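Radical SAM domain protein (Methanothrix thermoacetophila, PDB 6Y1X) probably acts as the radical SAM carbide synthase NifB, an iron-sulfur enzyme that matures the nitrogenase cofactor. Local coordinates at residues Lys227-Ile232 with Phe242-Met247; Arg126-Lys131 with Leu135-Ser140. All blocks are in the same frame, centred on the assembly; numbering follows the deposited sequence.

Interaction 1: residues Lys227-Ile232 with Phe242-Met247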
# COMPACT_ATOMS: atom_id res chain seq x y z
N LYS A 227 14.72 -13.43 4.60
CA LYS A 227 14.68 -13.79 6.01
C LYS A 227 14.43 -12.59 6.92
O LYS A 227 13.97 -12.77 8.05
CB LYS A 227 15.96 -14.53 6.44
CG LYS A 227 17.29 -13.82 6.23
CD LYS A 227 18.44 -14.76 6.62
CE LYS A 227 19.74 -14.04 6.93
NZ LYS A 227 19.84 -12.69 6.31
N HIS A 228 14.71 -11.38 6.44
CA HIS A 228 14.41 -10.18 7.22
C HIS A 228 12.91 -10.00 7.44
O HIS A 228 12.51 -9.30 8.38
CB HIS A 228 14.99 -8.95 6.51
CG HIS A 228 14.78 -7.66 7.24
ND1 HIS A 228 15.21 -7.46 8.53
CD2 HIS A 228 14.23 -6.49 6.84
CE1 HIS A 228 14.90 -6.23 8.91
NE2 HIS A 228 14.31 -5.62 7.90
N VAL A 229 12.07 -10.63 6.61
CA VAL A 229 10.63 -10.47 6.75
C VAL A 229 10.15 -10.91 8.13
O VAL A 229 9.14 -10.41 8.62
CB VAL A 229 9.89 -11.23 5.61
CG1 VAL A 229 10.10 -12.72 5.72
CG2 VAL A 229 8.41 -10.87 5.59
N PHE A 230 10.86 -11.84 8.77
CA PHE A 230 10.53 -12.21 10.14
C PHE A 230 10.66 -11.01 11.08
O PHE A 230 9.79 -10.77 11.93
CB PHE A 230 11.41 -13.36 10.61
CG PHE A 230 11.06 -14.68 10.00
CD1 PHE A 230 10.15 -15.53 10.62
CD2 PHE A 230 11.66 -15.09 8.82
CE1 PHE A 230 9.82 -16.75 10.05
CE2 PHE A 230 11.35 -16.32 8.25
CZ PHE A 230 10.43 -17.15 8.87
N ASP A 231 11.74 -10.23 10.93
CA ASP A 231 11.90 -9.02 11.73
C ASP A 231 10.81 -8.00 11.41
O ASP A 231 10.34 -7.28 12.31
CB ASP A 231 13.28 -8.40 11.46
CG ASP A 231 14.41 -9.15 12.15
OD1 ASP A 231 14.16 -9.85 13.15
OD2 ASP A 231 15.55 -9.04 11.66
N ILE A 232 10.42 -7.90 10.14
CA ILE A 232 9.33 -6.99 9.78
C ILE A 232 8.05 -7.38 10.50
O ILE A 232 7.36 -6.53 11.08
CB ILE A 232 9.12 -6.96 8.25
CG1 ILE A 232 10.38 -6.46 7.53
CG2 ILE A 232 7.88 -6.13 7.89
CD1 ILE A 232 10.28 -6.61 6.03
N PHE A 242 -2.80 -4.62 11.62
CA PHE A 242 -3.85 -5.62 11.70
C PHE A 242 -3.53 -6.86 10.89
O PHE A 242 -3.77 -7.98 11.35
CB PHE A 242 -5.17 -5.02 11.22
CG PHE A 242 -6.29 -6.02 11.13
CD1 PHE A 242 -6.88 -6.53 12.27
CD2 PHE A 242 -6.72 -6.46 9.89
CE1 PHE A 242 -7.90 -7.46 12.18
CE2 PHE A 242 -7.74 -7.39 9.80
CZ PHE A 242 -8.33 -7.89 10.94
N ILE A 243 -2.97 -6.71 9.69
CA ILE A 243 -2.75 -7.85 8.81
C ILE A 243 -1.52 -7.60 7.95
O ILE A 243 -1.17 -6.46 7.64
CB ILE A 243 -4.01 -8.13 7.95
CG1 ILE A 243 -3.90 -9.47 7.23
CG2 ILE A 243 -4.29 -6.98 6.99
CD1 ILE A 243 -5.19 -9.90 6.56
N HIS A 244 -0.86 -8.68 7.55
CA HIS A 244 0.40 -8.64 6.82
C HIS A 244 0.21 -9.40 5.51
O HIS A 244 -0.26 -10.54 5.51
CB HIS A 244 1.51 -9.29 7.64
CG HIS A 244 2.89 -9.07 7.11
ND1 HIS A 244 3.96 -9.85 7.49
CD2 HIS A 244 3.38 -8.14 6.26
CE1 HIS A 244 5.05 -9.42 6.88
NE2 HIS A 244 4.73 -8.38 6.13
N ASN A 245 0.62 -8.78 4.41
CA ASN A 245 0.46 -9.37 3.08
C ASN A 245 1.84 -9.52 2.46
O ASN A 245 2.42 -8.55 1.96
CB ASN A 245 -0.46 -8.51 2.22
CG ASN A 245 -0.54 -8.99 0.79
OD1 ASN A 245 -0.39 -10.18 0.51
ND2 ASN A 245 -0.78 -8.06 -0.13
N VAL A 246 2.37 -10.74 2.47
CA VAL A 246 3.67 -11.01 1.87
C VAL A 246 3.47 -11.38 0.40
O VAL A 246 2.78 -12.36 0.09
CB VAL A 246 4.40 -12.13 2.63
CG1 VAL A 246 5.77 -12.36 2.02
CG2 VAL A 246 4.53 -11.74 4.09
N MET A 247 4.05 -10.59 -0.49
CA MET A 247 3.88 -10.73 -1.92
C MET A 247 5.18 -11.19 -2.56
O MET A 247 6.24 -10.62 -2.27
CB MET A 247 3.44 -9.40 -2.55
CG MET A 247 2.31 -8.70 -1.81
SD MET A 247 1.96 -7.07 -2.51
CE MET A 247 3.50 -6.23 -2.20

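Interaction 2: residues Arg126-Lys131 with Leu135-Ser140. With SF4 (iron/sulfur cluster), chain C.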
# COMPACT_ATOMS: atom_id res chain seq x y z
N ARG A 126 -12.26 13.06 -0.82
CA ARG A 126 -13.18 14.02 -0.23
C ARG A 126 -14.49 14.07 -1.02
O ARG A 126 -15.57 14.12 -0.43
CB ARG A 126 -12.53 15.40 -0.18
CG ARG A 126 -13.38 16.46 0.49
CD ARG A 126 -12.87 17.86 0.17
NE ARG A 126 -13.06 18.20 -1.24
CZ ARG A 126 -14.19 18.67 -1.75
NH1 ARG A 126 -15.25 18.87 -0.97
NH2 ARG A 126 -14.27 18.96 -3.05
N LEU A 127 -14.41 14.03 -2.35
CA LEU A 127 -15.62 14.02 -3.17
C LEU A 127 -16.40 12.72 -2.99
O LEU A 127 -17.63 12.75 -2.83
CB LEU A 127 -15.26 14.21 -4.64
CG LEU A 127 -14.80 15.59 -5.13
CD1 LEU A 127 -14.36 15.50 -6.58
CD2 LEU A 127 -15.91 16.62 -4.97
N VAL A 128 -15.71 11.58 -3.00
CA VAL A 128 -16.40 10.30 -2.87
C VAL A 128 -17.04 10.16 -1.50
O VAL A 128 -18.21 9.77 -1.38
CB VAL A 128 -15.42 9.14 -3.16
CG1 VAL A 128 -16.05 7.81 -2.79
CG2 VAL A 128 -14.99 9.16 -4.61
N GLY A 129 -16.29 10.47 -0.44
CA GLY A 129 -16.81 10.29 0.91
C GLY A 129 -18.02 11.15 1.19
O GLY A 129 -18.95 10.73 1.90
N GLU A 130 -18.04 12.37 0.65
CA GLU A 130 -19.15 13.27 0.92
C GLU A 130 -20.41 12.85 0.18
O GLU A 130 -21.51 13.04 0.70
CB GLU A 130 -18.75 14.70 0.55
CG GLU A 130 -17.81 15.35 1.55
CD GLU A 130 -17.23 16.66 1.05
OE1 GLU A 130 -17.73 17.17 0.02
OE2 GLU A 130 -16.29 17.17 1.68
N LYS A 131 -20.27 12.29 -1.01
CA LYS A 131 -21.44 11.86 -1.77
C LYS A 131 -21.91 10.46 -1.40
O LYS A 131 -23.12 10.19 -1.43
CB LYS A 131 -21.13 11.93 -3.27
CG LYS A 131 -22.30 11.61 -4.18
CD LYS A 131 -21.94 11.90 -5.63
CE LYS A 131 -23.07 11.53 -6.57
NZ LYS A 131 -22.70 11.78 -7.99
N LEU A 135 -19.50 4.05 1.57
CA LEU A 135 -18.31 3.41 1.05
C LEU A 135 -17.16 3.45 2.05
O LEU A 135 -16.93 4.45 2.73
CB LEU A 135 -17.89 4.07 -0.26
CG LEU A 135 -18.79 3.73 -1.44
CD1 LEU A 135 -18.50 4.63 -2.63
CD2 LEU A 135 -18.66 2.27 -1.83
N ILE A 136 -16.43 2.35 2.13
CA ILE A 136 -15.20 2.30 2.89
C ILE A 136 -14.11 2.96 2.06
O ILE A 136 -13.90 2.59 0.90
CB ILE A 136 -14.82 0.86 3.26
CG1 ILE A 136 -15.94 0.20 4.08
CG2 ILE A 136 -13.48 0.81 3.98
CD1 ILE A 136 -15.80 -1.30 4.20
N LEU A 137 -13.42 3.93 2.64
CA LEU A 137 -12.38 4.66 1.93
C LEU A 137 -11.02 4.11 2.36
O LEU A 137 -10.74 4.00 3.56
CB LEU A 137 -12.46 6.16 2.20
CG LEU A 137 -13.78 6.84 1.83
CD1 LEU A 137 -13.73 8.32 2.17
CD2 LEU A 137 -14.12 6.63 0.36
N CYS A 138 -10.21 3.77 1.37
CA CYS A 138 -8.97 3.02 1.55
C CYS A 138 -7.88 3.68 0.73
O CYS A 138 -8.16 4.27 -0.32
CB CYS A 138 -9.16 1.55 1.13
SG CYS A 138 -7.83 0.38 1.54
N ILE A 139 -6.65 3.61 1.22
CA ILE A 139 -5.50 4.09 0.46
C ILE A 139 -4.34 3.14 0.67
O ILE A 139 -4.20 2.50 1.72
CB ILE A 139 -5.07 5.54 0.83
CG1 ILE A 139 -4.57 5.63 2.27
CG2 ILE A 139 -6.18 6.53 0.58
CD1 ILE A 139 -3.06 5.73 2.39
N SER A 140 -3.48 3.07 -0.34
CA SER A 140 -2.19 2.40 -0.30
C SER A 140 -1.10 3.47 -0.34
O SER A 140 -1.30 4.54 -0.93
CB SER A 140 -2.05 1.42 -1.47
OG SER A 140 -0.71 0.95 -1.60
FE1 SF4 C . -4.97 -2.10 -1.29
FE2 SF4 C . -7.37 -3.39 -1.25
FE3 SF4 C . -6.91 -1.36 -3.01
FE4 SF4 C . -7.20 -0.82 -0.32
S1 SF4 C . -8.81 -1.66 -1.74
S2 SF4 C . -5.62 0.07 -1.74
S3 SF4 C . -6.18 -2.67 0.58
S4 SF4 C . -5.85 -3.40 -2.98

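Interaction 1: residues Lys227-Ile232 with Phe242-Met247
Val-229 and Ile-232 reach from helix 229-239 to the imidazole of His-244, which stands out from the strand to meet them. The closest approach is made by Val-229 CG2, which lies at the ring edge near its plane, 3.9 Å from His-244 CE1. Ile-232 brings its branch methyl CG2 in obliquely, 4.3 Å from His-244 NE2. The third touch is between methyls: Val-229 CG2 comes within 4.2 Å of Val-246 CG2, so one valine methyl is shared by two strand residues. No hydrogen bond crosses between the segments; the contact is made by methyl groups against the ring and against each other.

The torsions account for this. Val-229 CG2 points away from its own backbone N, on the side that faces the strand, while CG1 takes the hindered place between N and the carbonyl carbon (chi1 65°). His-244 likewise has CG anti to its backbone N (chi1 -169°), which carries the ring out toward the helix. Two residues along, Val-246 CG2 rests over one face of that imidazole, 3.7 Å above the plane and toward the rim, so neighbouring side chains of one strand face pack on each other as well as on the helix.

The ring's polar partners lie outside the two segments. His-244 NE2 is hydrogen-bonded to Thr-218 OG1 on strand 213-220, and ND1 has a weak bond to Gln-279 NE2; together these would limit rotation of the buried imidazole. Leu-273 of helix 263-273 touches both valines, and Ala-233 and Ile-236 continue the helix side around the histidine. Helix 229-239 packed on strand 243-248 is the second half of a beta-alpha-beta crossover, the last in the parallel sheet of this radical SAM fold.

Interaction 2: residues Arg126-Lys131 with Leu135-Ser140
Strand 136-141 carries one ligand of a [4Fe-4S] cluster, and the contact with helix 119-131 lies on the strand side turned from that metal site. Two leucines, alternate residues along the chain, face the helix. Val-128 CG1 meets both: it lies 3.9 Å from Leu-137 CD2 and 4.0 Å from Leu-135 CD1. The valine and Leu-137 run past each other in opposite directions, whereas Leu-135 crosses the valine at about a right angle. With CG1 set opposite its backbone N (chi1 170°), Val-128 presents that methyl to the pair. The other branch of Leu-137, CD1, sits 3.9 Å from Gly-129 CA, where a bare alpha carbon lets the leucine come close to the helix backbone.

Leu-91 and Val-94 of helix 87-100 also touch Val-128, and Leu-98 touches Leu-135, so the apolar layer extends to a second helix. Turned away from the strand, Arg-126 NH1 and Glu-130 OE1 form a salt bridge of 3.2 Å.

Side chains alternate along the strand: Leu-135 and Leu-137 face the helix, Cys-138 and Ser-140 the cluster. Cys-138 SG binds the iron FE4 at 2.3 Å; Cys-39, His-52 and Glu-75 are the other protein ligands known for this cluster site. Ser-140 CB approaches the cluster sulfide S2 at 3.8 Å. Here a beta-alpha-beta crossover of the partial (beta/alpha)6 barrel of the radical SAM fold packs its helix outside and offers a cluster ligand inside.

Both interactions are buried helix-on-strand contacts closing beta-alpha-beta units of the same parallel sheet, but at different strands: interaction 2 uses the inner strand 136-141, interaction 1 the edge strand 243-248. Their centres are 27 Å apart, on opposite sides of the chain's centre, and they do not touch. Across the segments both are purely van der Waals, yet their chemistry differs. Interaction 2 is aliphatic throughout, and its strand also supplies an iron ligand. Interaction 1 includes a histidine whose nitrogens bond to residues beyond the segments; its side chain is about 12 Å from a bound cluster.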